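Long-range contact in N-hydroxyarylamine O-acetyltransferase (Bacillus cereus, PDB 4DMO), which probably transfers acetyl groups to arylamines and N-hydroxyarylamines as an arylamine N-acetyltransferase with a non-canonical catalytic triad: residues M3-H15 and K55-R67. Sequence-based numbering, arbitrary orientation.
Sequences MTDFQKQFFARLH and KENLKEKILVNNR
Arg13 reaches from helix 5-14 to the last turn of helix 55-64 and the loop after it, where backbone carbonyls accept its guanidinium N-H groups. NE gives a short, fairly straight bond to Ile62 O (2.7 Å), and NH1 binds Arg67 O at 3.0 Å; both oxygens lie close to the guanidinium plane. A bend at chi2 (68°) turns the chain toward these acceptors, and the Asn66 amide stacks on one guanidinium face, the planes 23° apart. A planar cation with N-H groups around its rim suits this place, and the helix dipole probably adds attraction at Ile62 O; NH2 continues to Thr37 O on helix 27-37.

Next to Ile62, Leu63 is a knob in the hole formed by Phe6, Gln9, Phe10 and Arg13, suited by its branched tip. The two helices run nearly parallel, their axes crossing at 20° and 9.3 Å apart, and the contact joins the N-terminal helix to the helical part of the arylamine N-acetyltransferase fold. Leu63 CD1 makes a CH-pi contact over the centre of the Phe6 ring, 4.0 Å from its centroid, while CD2 meets Phe10 CD1.

Phe6, flat and apolar, also packs against aliphatic carbons of two lysines: its CD1 lies 3.4 Å from Lys55 CG and 3.8 Å from Lys59 CB. Each ammonium group is paired with acids, Lys55 with Asp84 of helix 71-84, Lys59 NZ in salt bridges to Asp5 OD1 (3.0 Å) and Glu56.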
loop_
_atom_site.group_PDB
_atom_site.type_symbol
_atom_site.label_atom_id
_atom_site.label_comp_id
_atom_site.label_asym_id
_atom_site.label_seq_id
_atom_site.Cartn_x
_atom_site.Cartn_y
_atom_site.Cartn_z
ATOM N N MET A 3 -7.132 -15.209 18.865
ATOM C CA MET A 3 -6.332 -14.946 17.623
ATOM C C MET A 3 -6.855 -15.723 16.415
ATOM O O MET A 3 -6.810 -16.953 16.411
ATOM C CB MET A 3 -4.876 -15.331 17.861
ATOM C CG MET A 3 -3.955 -15.030 16.691
ATOM S SD MET A 3 -2.194 -15.237 17.083
ATOM C CE MET A 3 -1.960 -13.957 18.314
ATOM N N THR A 4 -7.344 -15.026 15.384
ATOM C CA THR A 4 -7.846 -15.719 14.186
ATOM C C THR A 4 -6.702 -16.229 13.319
ATOM O O THR A 4 -5.548 -15.914 13.560
ATOM C CB THR A 4 -8.743 -14.829 13.302
ATOM O OG1 THR A 4 -7.947 -13.821 12.666
ATOM C CG2 THR A 4 -9.842 -14.191 14.126
ATOM N N ASP A 5 -7.035 -17.032 12.317
ATOM C CA ASP A 5 -6.038 -17.547 11.390
ATOM C C ASP A 5 -5.424 -16.380 10.584
ATOM O O ASP A 5 -4.215 -16.344 10.336
ATOM C CB ASP A 5 -6.677 -18.582 10.454
ATOM C CG ASP A 5 -5.656 -19.281 9.562
ATOM O OD1 ASP A 5 -5.911 -19.368 8.336
ATOM O OD2 ASP A 5 -4.610 -19.745 10.082
ATOM N N PHE A 6 -6.267 -15.438 10.167
ATOM C CA PHE A 6 -5.788 -14.259 9.457
ATOM C C PHE A 6 -4.676 -13.588 10.241
ATOM O O PHE A 6 -3.618 -13.316 9.695
ATOM C CB PHE A 6 -6.922 -13.269 9.177
ATOM C CG PHE A 6 -6.588 -12.273 8.093
ATOM C CD1 PHE A 6 -7.023 -12.477 6.795
ATOM C CD2 PHE A 6 -5.808 -11.153 8.369
ATOM C CE1 PHE A 6 -6.703 -11.572 5.787
ATOM C CE2 PHE A 6 -5.483 -10.243 7.361
ATOM C CZ PHE A 6 -5.923 -10.459 6.080
ATOM N N GLN A 7 -4.915 -13.336 11.527
ATOM C CA GLN A 7 -3.918 -12.716 12.406
ATOM C C GLN A 7 -2.617 -13.529 12.487
ATOM O O GLN A 7 -1.504 -12.982 12.432
ATOM C CB GLN A 7 -4.497 -12.556 13.810
ATOM C CG GLN A 7 -5.562 -11.478 13.931
ATOM C CD GLN A 7 -6.001 -11.247 15.377
ATOM O OE1 GLN A 7 -6.938 -11.887 15.859
ATOM N NE2 GLN A 7 -5.320 -10.330 16.073
ATOM N N LYS A 8 -2.753 -14.841 12.629
ATOM C CA LYS A 8 -1.573 -15.682 12.782
ATOM C C LYS A 8 -0.714 -15.663 11.504
ATOM O O LYS A 8 0.502 -15.491 11.570
ATOM C CB LYS A 8 -1.991 -17.116 13.121
ATOM C CG LYS A 8 -0.836 -18.020 13.474
ATOM C CD LYS A 8 -1.273 -19.475 13.680
ATOM C CE LYS A 8 -0.079 -20.427 13.897
ATOM N NZ LYS A 8 -0.496 -21.868 13.884
ATOM N N GLN A 9 -1.360 -15.824 10.353
ATOM C CA GLN A 9 -0.669 -15.790 9.068
ATOM C C GLN A 9 -0.049 -14.428 8.813
ATOM O O GLN A 9 0.999 -14.322 8.172
ATOM C CB GLN A 9 -1.627 -16.145 7.954
ATOM C CG GLN A 9 -2.343 -17.457 8.179
ATOM C CD GLN A 9 -1.927 -18.499 7.188
ATOM O OE1 GLN A 9 -0.748 -18.588 6.808
ATOM N NE2 GLN A 9 -2.895 -19.301 6.745
ATOM N N PHE A 10 -0.704 -13.388 9.318
ATOM C CA PHE A 10 -0.224 -12.029 9.180
ATOM C C PHE A 10 1.057 -11.807 9.980
ATOM O O PHE A 10 2.031 -11.314 9.443
ATOM C CB PHE A 10 -1.325 -11.048 9.593
ATOM C CG PHE A 10 -1.051 -9.621 9.208
ATOM C CD1 PHE A 10 -1.535 -9.096 8.020
ATOM C CD2 PHE A 10 -0.329 -8.797 10.045
ATOM C CE1 PHE A 10 -1.285 -7.778 7.672
ATOM C CE2 PHE A 10 -0.074 -7.481 9.695
ATOM C CZ PHE A 10 -0.544 -6.982 8.495
ATOM N N PHE A 11 1.067 -12.157 11.262
ATOM C CA PHE A 11 2.298 -12.022 12.040
ATOM C C PHE A 11 3.415 -12.841 11.355
ATOM O O PHE A 11 4.560 -12.390 11.224
ATOM C CB PHE A 11 2.110 -12.515 13.480
ATOM C CG PHE A 11 1.195 -11.649 14.327
ATOM C CD1 PHE A 11 0.015 -12.162 14.834
ATOM C CD2 PHE A 11 1.522 -10.340 14.628
ATOM C CE1 PHE A 11 -0.826 -11.380 15.630
ATOM C CE2 PHE A 11 0.688 -9.571 15.412
ATOM C CZ PHE A 11 -0.493 -10.095 15.904
ATOM N N ALA A 12 3.070 -14.042 10.905
ATOM C CA ALA A 12 4.036 -14.910 10.243
ATOM C C ALA A 12 4.620 -14.235 8.992
ATOM O O ALA A 12 5.841 -14.219 8.782
ATOM C CB ALA A 12 3.360 -16.264 9.870
ATOM N N ARG A 13 3.738 -13.689 8.162
ATOM C CA ARG A 13 4.154 -12.984 6.955
ATOM C C ARG A 13 5.122 -11.843 7.297
ATOM O O ARG A 13 6.155 -11.663 6.636
ATOM C CB ARG A 13 2.923 -12.474 6.193
ATOM C CG ARG A 13 3.250 -11.818 4.868
ATOM C CD ARG A 13 3.781 -12.838 3.847
ATOM N NE ARG A 13 3.766 -12.260 2.519
ATOM C CZ ARG A 13 4.779 -11.649 1.920
ATOM N NH1 ARG A 13 4.602 -11.139 0.699
ATOM N NH2 ARG A 13 5.950 -11.525 2.512
ATOM N N LEU A 14 4.814 -11.092 8.348
ATOM C CA LEU A 14 5.638 -9.933 8.706
ATOM C C LEU A 14 6.885 -10.283 9.485
ATOM O O LEU A 14 7.742 -9.417 9.711
ATOM C CB LEU A 14 4.821 -8.907 9.506
ATOM C CG LEU A 14 4.122 -7.807 8.693
ATOM C CD1 LEU A 14 3.312 -8.404 7.553
ATOM C CD2 LEU A 14 3.228 -6.962 9.592
ATOM N N HIS A 15 6.999 -11.546 9.894
ATOM C CA HIS A 15 8.129 -11.985 10.734
ATOM C C HIS A 15 8.244 -11.211 12.036
ATOM O O HIS A 15 9.347 -10.835 12.458
ATOM C CB HIS A 15 9.453 -11.863 9.985
ATOM C CG HIS A 15 9.475 -12.603 8.688
ATOM N ND1 HIS A 15 9.009 -13.894 8.561
ATOM C CD2 HIS A 15 9.900 -12.236 7.456
ATOM C CE1 HIS A 15 9.152 -14.290 7.308
ATOM N NE2 HIS A 15 9.701 -13.305 6.622
ATOM N N LYS A 55 -11.307 -11.136 2.277
ATOM C CA LYS A 55 -10.395 -11.530 3.322
ATOM C C LYS A 55 -9.713 -12.854 2.992
ATOM O O LYS A 55 -8.502 -13.015 3.190
ATOM C CB LYS A 55 -11.157 -11.659 4.628
ATOM C CG LYS A 55 -10.267 -11.786 5.858
ATOM C CD LYS A 55 -11.069 -11.732 7.157
ATOM C CE LYS A 55 -10.197 -12.199 8.302
ATOM N NZ LYS A 55 -10.936 -12.378 9.574
ATOM N N GLU A 56 -10.496 -13.820 2.518
ATOM C CA GLU A 56 -9.952 -15.148 2.193
ATOM C C GLU A 56 -9.025 -15.112 0.994
ATOM O O GLU A 56 -7.929 -15.640 1.072
ATOM C CB GLU A 56 -11.063 -16.170 1.960
ATOM C CG GLU A 56 -11.614 -16.749 3.242
ATOM C CD GLU A 56 -10.750 -17.896 3.760
ATOM O OE1 GLU A 56 -10.970 -19.045 3.309
ATOM O OE2 GLU A 56 -9.854 -17.657 4.601
ATOM N N ASN A 57 -9.463 -14.503 -0.106
ATOM C CA ASN A 57 -8.597 -14.392 -1.267
ATOM C C ASN A 57 -7.285 -13.662 -0.895
ATOM O O ASN A 57 -6.194 -14.014 -1.340
ATOM C CB ASN A 57 -9.331 -13.686 -2.411
ATOM C CG ASN A 57 -10.400 -14.566 -3.035
ATOM O OD1 ASN A 57 -10.400 -15.764 -2.815
ATOM N ND2 ASN A 57 -11.264 -13.994 -3.856
ATOM N N LEU A 58 -7.381 -12.655 -0.044
ATOM C CA LEU A 58 -6.197 -11.876 0.272
ATOM C C LEU A 58 -5.252 -12.623 1.230
ATOM O O LEU A 58 -4.012 -12.544 1.098
ATOM C CB LEU A 58 -6.604 -10.500 0.807
ATOM C CG LEU A 58 -7.133 -9.517 -0.238
ATOM C CD1 LEU A 58 -7.620 -8.251 0.456
ATOM C CD2 LEU A 58 -6.061 -9.147 -1.280
ATOM N N LYS A 59 -5.823 -13.330 2.207
ATOM C CA LYS A 59 -5.027 -14.183 3.103
ATOM C C LYS A 59 -4.203 -15.188 2.294
ATOM O O LYS A 59 -3.033 -15.407 2.586
ATOM C CB LYS A 59 -5.938 -14.929 4.087
ATOM C CG LYS A 59 -5.180 -15.899 4.996
ATOM C CD LYS A 59 -6.054 -16.415 6.160
ATOM C CE LYS A 59 -7.113 -17.390 5.674
ATOM N NZ LYS A 59 -8.029 -17.845 6.779
ATOM N N GLU A 60 -4.831 -15.771 1.276
ATOM C CA GLU A 60 -4.223 -16.762 0.379
ATOM C C GLU A 60 -3.151 -16.154 -0.521
ATOM O O GLU A 60 -2.050 -16.660 -0.595
ATOM C CB GLU A 60 -5.309 -17.394 -0.499
ATOM C CG GLU A 60 -4.792 -18.248 -1.671
ATOM C CD GLU A 60 -4.586 -19.715 -1.314
ATOM O OE1 GLU A 60 -4.613 -20.042 -0.104
ATOM O OE2 GLU A 60 -4.359 -20.535 -2.242
ATOM N N LYS A 61 -3.479 -15.060 -1.207
ATOM C CA LYS A 61 -2.514 -14.422 -2.097
ATOM C C LYS A 61 -1.340 -13.819 -1.311
ATOM O O LYS A 61 -0.166 -14.126 -1.574
ATOM C CB LYS A 61 -3.190 -13.347 -2.979
ATOM C CG LYS A 61 -2.214 -12.730 -3.977
ATOM C CD LYS A 61 -2.671 -11.415 -4.601
ATOM C CE LYS A 61 -1.642 -10.906 -5.617
ATOM N NZ LYS A 61 -1.631 -9.396 -5.659
ATOM N N ILE A 62 -1.647 -12.992 -0.319
ATOM C CA ILE A 62 -0.627 -12.198 0.342
ATOM C C ILE A 62 0.062 -12.958 1.455
ATOM O O ILE A 62 1.281 -12.907 1.579
ATOM C CB ILE A 62 -1.225 -10.879 0.995
ATOM C CG1 ILE A 62 -2.008 -10.048 -0.009
ATOM C CG2 ILE A 62 -0.130 -10.012 1.585
ATOM C CD1 ILE A 62 -1.158 -9.317 -0.975
ATOM N N LEU A 63 -0.716 -13.619 2.306
ATOM C CA LEU A 63 -0.143 -14.205 3.518
ATOM C C LEU A 63 0.347 -15.635 3.281
ATOM O O LEU A 63 1.442 -16.001 3.690
ATOM C CB LEU A 63 -1.142 -14.158 4.679
ATOM C CG LEU A 63 -1.791 -12.803 4.929
ATOM C CD1 LEU A 63 -2.729 -12.867 6.119
ATOM C CD2 LEU A 63 -0.743 -11.716 5.146
ATOM N N VAL A 64 -0.451 -16.429 2.588
ATOM C CA VAL A 64 -0.096 -17.820 2.351
ATOM C C VAL A 64 0.885 -17.931 1.189
ATOM O O VAL A 64 1.954 -18.513 1.343
ATOM C CB VAL A 64 -1.349 -18.699 2.076
ATOM C CG1 VAL A 64 -0.938 -20.138 1.738
ATOM C CG2 VAL A 64 -2.303 -18.682 3.278
ATOM N N ASN A 65 0.536 -17.360 0.040
ATOM C CA ASN A 65 1.377 -17.493 -1.150
ATOM C C ASN A 65 2.492 -16.436 -1.273
ATOM O O ASN A 65 3.179 -16.359 -2.273
ATOM C CB ASN A 65 0.494 -17.490 -2.397
ATOM C CG ASN A 65 -0.322 -18.768 -2.524
ATOM O OD1 ASN A 65 0.049 -19.791 -1.967
ATOM N ND2 ASN A 65 -1.421 -18.715 -3.263
ATOM N N ASN A 66 2.656 -15.642 -0.229
ATOM C CA ASN A 66 3.725 -14.656 -0.099
ATOM C C ASN A 66 3.879 -13.706 -1.297
ATOM O O ASN A 66 4.986 -13.388 -1.705
ATOM C CB ASN A 66 5.050 -15.358 0.246
ATOM C CG ASN A 66 5.198 -15.590 1.748
ATOM O OD1 ASN A 66 6.075 -15.019 2.406
ATOM N ND2 ASN A 66 4.288 -16.398 2.311
ATOM N N ARG A 67 2.750 -13.248 -1.834
ATOM C CA ARG A 67 2.742 -12.234 -2.877
ATOM C C ARG A 67 2.494 -10.843 -2.272
ATOM O O ARG A 67 2.266 -10.701 -1.054
ATOM C CB ARG A 67 1.666 -12.549 -3.906
ATOM C CG ARG A 67 1.909 -13.850 -4.698
ATOM C CD ARG A 67 2.960 -13.631 -5.766
ATOM N NE ARG A 67 2.545 -12.549 -6.640
ATOM C CZ ARG A 67 1.669 -12.674 -7.624
ATOM N NH1 ARG A 67 1.152 -13.870 -7.936
ATOM N NH2 ARG A 67 1.337 -11.600 -8.330
HETATM O O HOH W 1 2.034 -16.156 6.485
HETATM O O HOH W 2 6.595 -11.186 -1.114
#